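Local structure of Cys-Gly metallodipeptidase DUG1 (Saccharomyces cerevisiae, 4G1P) at residues A[61-66]-A[82-87]; A[54-59]-A[148-153]. The protein hydrolyses the dipeptide Cys-Gly as a metal-dependent dipeptidase of the M20A family and serves as the catalytic component of the glutathione-degrading complex. All coordinates share one frame; numbering follows the deposited sequence.

The two interactions are neighbours in the fold, their centres about 17 Å apart. Helix 39-55 runs into segment 54-59, and strand 61-64 follows after a short connection. Interaction 1 pairs that strand with strand 83-88, at one margin of the six-stranded mixed sheet. Interaction 2 joins the turn before the strand to helix 135-154. Both segments of interaction 1 fall between the two segments of interaction 2 in the sequence. The two meet directly: His-59 N probably bonds to Arg-87 O, and Phe-58 packs on Ser-86. Together they tie strand 61-64 and its preceding helix to the alpha/beta scaffold that carries the zinc site.

Interaction 1 (A[61-66]-A[82-87]); sequences IKMVDL and PVILSR
Val-64 and Val-83 face each other as an antiparallel hydrogen-bonded pair. Val-64 N donates to Val-83 O at 2.8 Å, and Val-83 N returns a bond to Val-64 O. Lys-62 and Leu-85 form the second such pair. Lys-62 N donates to Leu-85 O at 2.8 Å, and the bond from Leu-85 N to Lys-62 O is almost straight, 179° at the hydrogen. Between them Met-63 and Ile-84 make a non-hydrogen-bonded pair.

On the Val-64 face, the valine has CG1 anti to the backbone N (chi1 179°), and its other methyl, Val-64 CG2, is the one that lies 3.9 Å from Leu-85 CD1. Leu-66 reaches back beyond the strand end, its CD2 3.4 Å from Val-83 CG2. On the other face Met-63 and Ile-84 lie side by side. The Met-63 chain is folded, and its methyl end, CE, is 4.0 Å from Ile-84 CG1. Pro-82 CB meets Met-63 CB at 4.1 Å.

Leu-178 and Leu-181 of helix 178-185 touch Val-83 on the Val-64 face. Val-64 also packs on Leu-181, and Met-63 lies against Ser-50 of helix 39-55. Ile-84 and Ser-86 bond onward to strand 162-168. The four backbone bonds therefore fix the register of strand 61-64, the outermost strand of the sheet within this chain, while side chains on both faces join it to the helices.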
loop_
_atom_site.group_PDB
_atom_site.type_symbol
_atom_site.label_atom_id
_atom_site.label_comp_id
_atom_site.label_asym_id
_atom_site.label_seq_id
_atom_site.Cartn_x
_atom_site.Cartn_y
_atom_site.Cartn_z
ATOM N N ILE A 61 38.741 16.960 -0.210
ATOM C CA ILE A 61 37.438 16.373 -0.447
ATOM C C ILE A 61 37.496 14.852 -0.370
ATOM O O ILE A 61 38.345 14.220 -0.985
ATOM C CB ILE A 61 36.874 16.826 -1.797
ATOM C CG1 ILE A 61 36.844 18.359 -1.836
ATOM C CG2 ILE A 61 35.477 16.241 -2.011
ATOM C CD1 ILE A 61 36.222 18.961 -3.094
ATOM N N LYS A 62 36.598 14.264 0.409
ATOM C CA LYS A 62 36.584 12.821 0.571
ATOM C C LYS A 62 35.169 12.246 0.451
ATOM O O LYS A 62 34.277 12.570 1.235
ATOM C CB LYS A 62 37.222 12.418 1.908
ATOM C CG LYS A 62 38.751 12.538 1.962
ATOM C CD LYS A 62 39.317 11.893 3.248
ATOM C CE LYS A 62 38.738 10.478 3.494
ATOM N NZ LYS A 62 39.169 9.832 4.790
ATOM N N MET A 63 34.976 11.391 -0.547
ATOM C CA MET A 63 33.733 10.660 -0.695
ATOM C C MET A 63 33.843 9.366 0.094
ATOM O O MET A 63 34.322 8.352 -0.410
ATOM C CB MET A 63 33.487 10.373 -2.167
ATOM C CG MET A 63 33.700 11.602 -3.024
ATOM S SD MET A 63 32.614 12.990 -2.590
ATOM C CE MET A 63 31.116 12.563 -3.487
ATOM N N VAL A 64 33.410 9.406 1.344
ATOM C CA VAL A 64 33.665 8.295 2.242
ATOM C C VAL A 64 32.642 7.187 2.063
ATOM O O VAL A 64 31.445 7.436 2.115
ATOM C CB VAL A 64 33.655 8.774 3.693
ATOM C CG1 VAL A 64 33.892 7.612 4.635
ATOM C CG2 VAL A 64 34.695 9.886 3.888
ATOM N N ASP A 65 33.121 5.964 1.862
ATOM C CA ASP A 65 32.260 4.800 1.661
ATOM C C ASP A 65 31.951 4.140 2.972
ATOM O O ASP A 65 32.840 3.565 3.575
ATOM C CB ASP A 65 33.000 3.779 0.817
ATOM C CG ASP A 65 32.091 2.732 0.213
ATOM O OD1 ASP A 65 31.187 2.226 0.915
ATOM O OD2 ASP A 65 32.294 2.407 -0.981
ATOM N N LEU A 66 30.701 4.218 3.409
ATOM C CA LEU A 66 30.284 3.581 4.649
ATOM C C LEU A 66 30.318 2.069 4.498
ATOM O O LEU A 66 30.402 1.338 5.481
ATOM C CB LEU A 66 28.876 4.030 5.034
ATOM C CG LEU A 66 28.752 5.368 5.762
ATOM C CD1 LEU A 66 30.124 5.936 6.086
ATOM C CD2 LEU A 66 27.936 6.350 4.938
ATOM N N PRO A 82 27.788 7.869 -0.382
ATOM C CA PRO A 82 29.019 8.322 0.282
ATOM C C PRO A 82 28.776 9.507 1.215
ATOM O O PRO A 82 27.931 10.332 0.893
ATOM C CB PRO A 82 29.889 8.776 -0.895
ATOM C CG PRO A 82 28.922 9.142 -1.949
ATOM C CD PRO A 82 27.800 8.170 -1.820
ATOM N N VAL A 83 29.476 9.589 2.343
ATOM C CA VAL A 83 29.378 10.786 3.170
ATOM C C VAL A 83 30.419 11.724 2.627
ATOM O O VAL A 83 31.519 11.284 2.292
ATOM C CB VAL A 83 29.655 10.541 4.666
ATOM C CG1 VAL A 83 29.618 11.853 5.415
ATOM C CG2 VAL A 83 28.624 9.623 5.247
ATOM N N ILE A 84 30.070 13.000 2.507
ATOM C CA ILE A 84 30.930 13.948 1.817
ATOM C C ILE A 84 31.649 14.839 2.802
ATOM O O ILE A 84 31.030 15.653 3.464
ATOM C CB ILE A 84 30.131 14.846 0.871
ATOM C CG1 ILE A 84 29.355 14.007 -0.151
ATOM C CG2 ILE A 84 31.069 15.807 0.175
ATOM C CD1 ILE A 84 28.441 14.825 -1.044
ATOM N N LEU A 85 32.956 14.670 2.907
ATOM C CA LEU A 85 33.743 15.495 3.805
ATOM C C LEU A 85 34.588 16.474 3.004
ATOM O O LEU A 85 35.220 16.097 2.019
ATOM C CB LEU A 85 34.659 14.634 4.683
ATOM C CG LEU A 85 34.092 13.433 5.445
ATOM C CD1 LEU A 85 35.188 12.904 6.332
ATOM C CD2 LEU A 85 32.859 13.778 6.269
ATOM N N SER A 86 34.601 17.727 3.431
ATOM C CA SER A 86 35.450 18.719 2.806
ATOM C C SER A 86 35.816 19.831 3.785
ATOM O O SER A 86 35.196 19.982 4.838
ATOM C CB SER A 86 34.766 19.299 1.576
ATOM O OG SER A 86 33.694 20.141 1.939
ATOM N N ARG A 87 36.845 20.595 3.443
ATOM C CA ARG A 87 37.247 21.725 4.261
ATOM C C ARG A 87 37.343 22.935 3.362
ATOM O O ARG A 87 37.641 22.818 2.165
ATOM C CB ARG A 87 38.588 21.472 4.958
ATOM C CG ARG A 87 39.013 19.998 4.998
ATOM C CD ARG A 87 40.360 19.743 5.708
ATOM N NE ARG A 87 40.167 19.653 7.147
ATOM C CZ ARG A 87 40.171 18.521 7.840
ATOM N NH1 ARG A 87 40.397 17.360 7.250
ATOM N NH2 ARG A 87 39.963 18.563 9.143
#

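Interaction 2 (A[54-59]-A[148-153]); sequences SQSGFH and VVDAFK
The Phe-58 ring meets Val-149 obliquely. Its CZ is 3.6 Å from Val-149 CG2, and CE1 lies near both methyls of the valine. Ser-56 CB sits at the ring edge, in the ring plane. The Phe-58 ring also meets that of Phe-88, with the planes at about 55°.

Beside this apolar patch is a polar cluster. Ser-56 OG donates to Asp-150 OD1 at 2.7 Å. It comes on the syn side of the carboxylate, 21° out of its plane. OG, anti to the carbonyl carbon of Ser-56 (chi1 -62°), is thereby turned to Asp-150. Lys-153 NZ meets the same oxygen, Asp-150 OD1, at 3.1 Å, nearly along its C-O axis, in a salt bridge within the helix. OD1 thus accepts from two donors. The other carboxylate oxygen, OD2, makes a salt bridge with Arg-22 NH1. Two positive groups flank the acid and would probably stabilise its charged form. An alanine in place of Asp-150 would probably leave Ser-56 OG without this acceptor and both Lys-153 and Arg-22 without their carboxylate mate.

Helix 39-55 ends just before Ser-56, and the contact joins the turn between that helix and strand 61-64 to helix 135-154, a helix-to-strand connection packed on a neighbouring helix of the alpha/beta scaffold, away from the annotated sites.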
loop_
_atom_site.group_PDB
_atom_site.type_symbol
_atom_site.label_atom_id
_atom_site.label_comp_id
_atom_site.label_asym_id
_atom_site.label_seq_id
_atom_site.Cartn_x
_atom_site.Cartn_y
_atom_site.Cartn_z
ATOM N N SER A 54 34.292 21.569 -5.043
ATOM C CA SER A 54 35.574 21.737 -5.687
ATOM C C SER A 54 35.645 23.010 -6.523
ATOM O O SER A 54 36.667 23.680 -6.536
ATOM C CB SER A 54 35.878 20.516 -6.541
ATOM O OG SER A 54 37.114 20.666 -7.202
ATOM N N GLN A 55 34.567 23.345 -7.221
ATOM C CA GLN A 55 34.544 24.578 -8.010
ATOM C C GLN A 55 34.609 25.805 -7.107
ATOM O O GLN A 55 35.287 26.762 -7.411
ATOM C CB GLN A 55 33.324 24.634 -8.929
ATOM C CG GLN A 55 33.404 23.690 -10.134
ATOM C CD GLN A 55 32.051 23.501 -10.827
ATOM O OE1 GLN A 55 31.111 24.271 -10.605
ATOM N NE2 GLN A 55 31.950 22.468 -11.660
ATOM N N SER A 56 33.905 25.777 -5.989
ATOM C CA SER A 56 34.140 26.761 -4.949
ATOM C C SER A 56 35.524 26.448 -4.361
ATOM O O SER A 56 36.257 25.629 -4.897
ATOM C CB SER A 56 33.033 26.709 -3.892
ATOM O OG SER A 56 31.761 27.022 -4.451
ATOM N N GLY A 57 35.929 27.067 -3.276
ATOM C CA GLY A 57 37.312 26.836 -2.892
ATOM C C GLY A 57 37.677 25.570 -2.123
ATOM O O GLY A 57 38.818 25.451 -1.671
ATOM N N PHE A 58 36.751 24.627 -1.965
ATOM C CA PHE A 58 36.962 23.549 -0.988
ATOM C C PHE A 58 38.114 22.605 -1.325
ATOM O O PHE A 58 38.441 22.405 -2.493
ATOM C CB PHE A 58 35.680 22.744 -0.767
ATOM C CG PHE A 58 34.600 23.508 -0.054
ATOM C CD1 PHE A 58 33.863 24.479 -0.714
ATOM C CD2 PHE A 58 34.314 23.250 1.274
ATOM C CE1 PHE A 58 32.871 25.172 -0.060
ATOM C CE2 PHE A 58 33.337 23.945 1.923
ATOM C CZ PHE A 58 32.612 24.904 1.258
ATOM N N HIS A 59 38.721 22.022 -0.292
ATOM C CA HIS A 59 39.815 21.066 -0.482
ATOM C C HIS A 59 39.699 19.873 0.467
ATOM O O HIS A 59 38.833 19.843 1.346
ATOM C CB HIS A 59 41.165 21.747 -0.255
ATOM C CG HIS A 59 41.394 22.150 1.163
ATOM N ND1 HIS A 59 40.946 23.349 1.677
ATOM C CD2 HIS A 59 41.990 21.497 2.191
ATOM C CE1 HIS A 59 41.278 23.431 2.953
ATOM N NE2 HIS A 59 41.911 22.320 3.290
ATOM N N VAL A 148 27.113 30.649 0.542
ATOM C CA VAL A 148 27.757 31.532 1.487
ATOM C C VAL A 148 29.274 31.614 1.289
ATOM O O VAL A 148 29.834 32.711 1.266
ATOM C CB VAL A 148 27.421 31.138 2.920
ATOM C CG1 VAL A 148 28.300 31.924 3.910
ATOM C CG2 VAL A 148 25.945 31.383 3.170
ATOM N N VAL A 149 29.939 30.470 1.139
ATOM C CA VAL A 149 31.365 30.513 0.835
ATOM C C VAL A 149 31.602 31.322 -0.444
ATOM O O VAL A 149 32.504 32.147 -0.506
ATOM C CB VAL A 149 31.985 29.116 0.706
ATOM C CG1 VAL A 149 33.403 29.223 0.217
ATOM C CG2 VAL A 149 31.952 28.404 2.028
ATOM N N ASP A 150 30.754 31.127 -1.441
ATOM C CA ASP A 150 30.896 31.853 -2.682
ATOM C C ASP A 150 30.742 33.354 -2.474
ATOM O O ASP A 150 31.444 34.145 -3.094
ATOM C CB ASP A 150 29.883 31.366 -3.713
ATOM C CG ASP A 150 30.280 30.054 -4.332
ATOM O OD1 ASP A 150 31.461 29.673 -4.186
ATOM O OD2 ASP A 150 29.417 29.409 -4.967
ATOM N N ALA A 151 29.819 33.744 -1.609
ATOM C CA ALA A 151 29.512 35.154 -1.462
ATOM C C ALA A 151 30.666 35.892 -0.794
ATOM O O ALA A 151 31.014 36.993 -1.209
ATOM C CB ALA A 151 28.230 35.341 -0.685
ATOM N N PHE A 152 31.246 35.288 0.242
ATOM C CA PHE A 152 32.459 35.818 0.849
ATOM C C PHE A 152 33.520 35.984 -0.235
ATOM O O PHE A 152 34.198 37.014 -0.309
ATOM C CB PHE A 152 32.974 34.901 1.975
ATOM C CG PHE A 152 32.344 35.169 3.313
ATOM C CD1 PHE A 152 31.181 34.515 3.694
ATOM C CD2 PHE A 152 32.900 36.095 4.181
ATOM C CE1 PHE A 152 30.585 34.769 4.926
ATOM C CE2 PHE A 152 32.311 36.362 5.414
ATOM C CZ PHE A 152 31.153 35.696 5.788
ATOM N N LYS A 153 33.640 34.976 -1.092
ATOM C CA LYS A 153 34.644 35.010 -2.143
ATOM C C LYS A 153 34.408 36.177 -3.102
ATOM O O LYS A 153 35.307 36.971 -3.347
ATOM C CB LYS A 153 34.687 33.681 -2.889
ATOM C CG LYS A 153 36.063 33.034 -2.915
ATOM C CD LYS A 153 35.969 31.507 -2.884
ATOM C CE LYS A 153 34.974 31.004 -3.925
ATOM N NZ LYS A 153 34.505 29.605 -3.669
#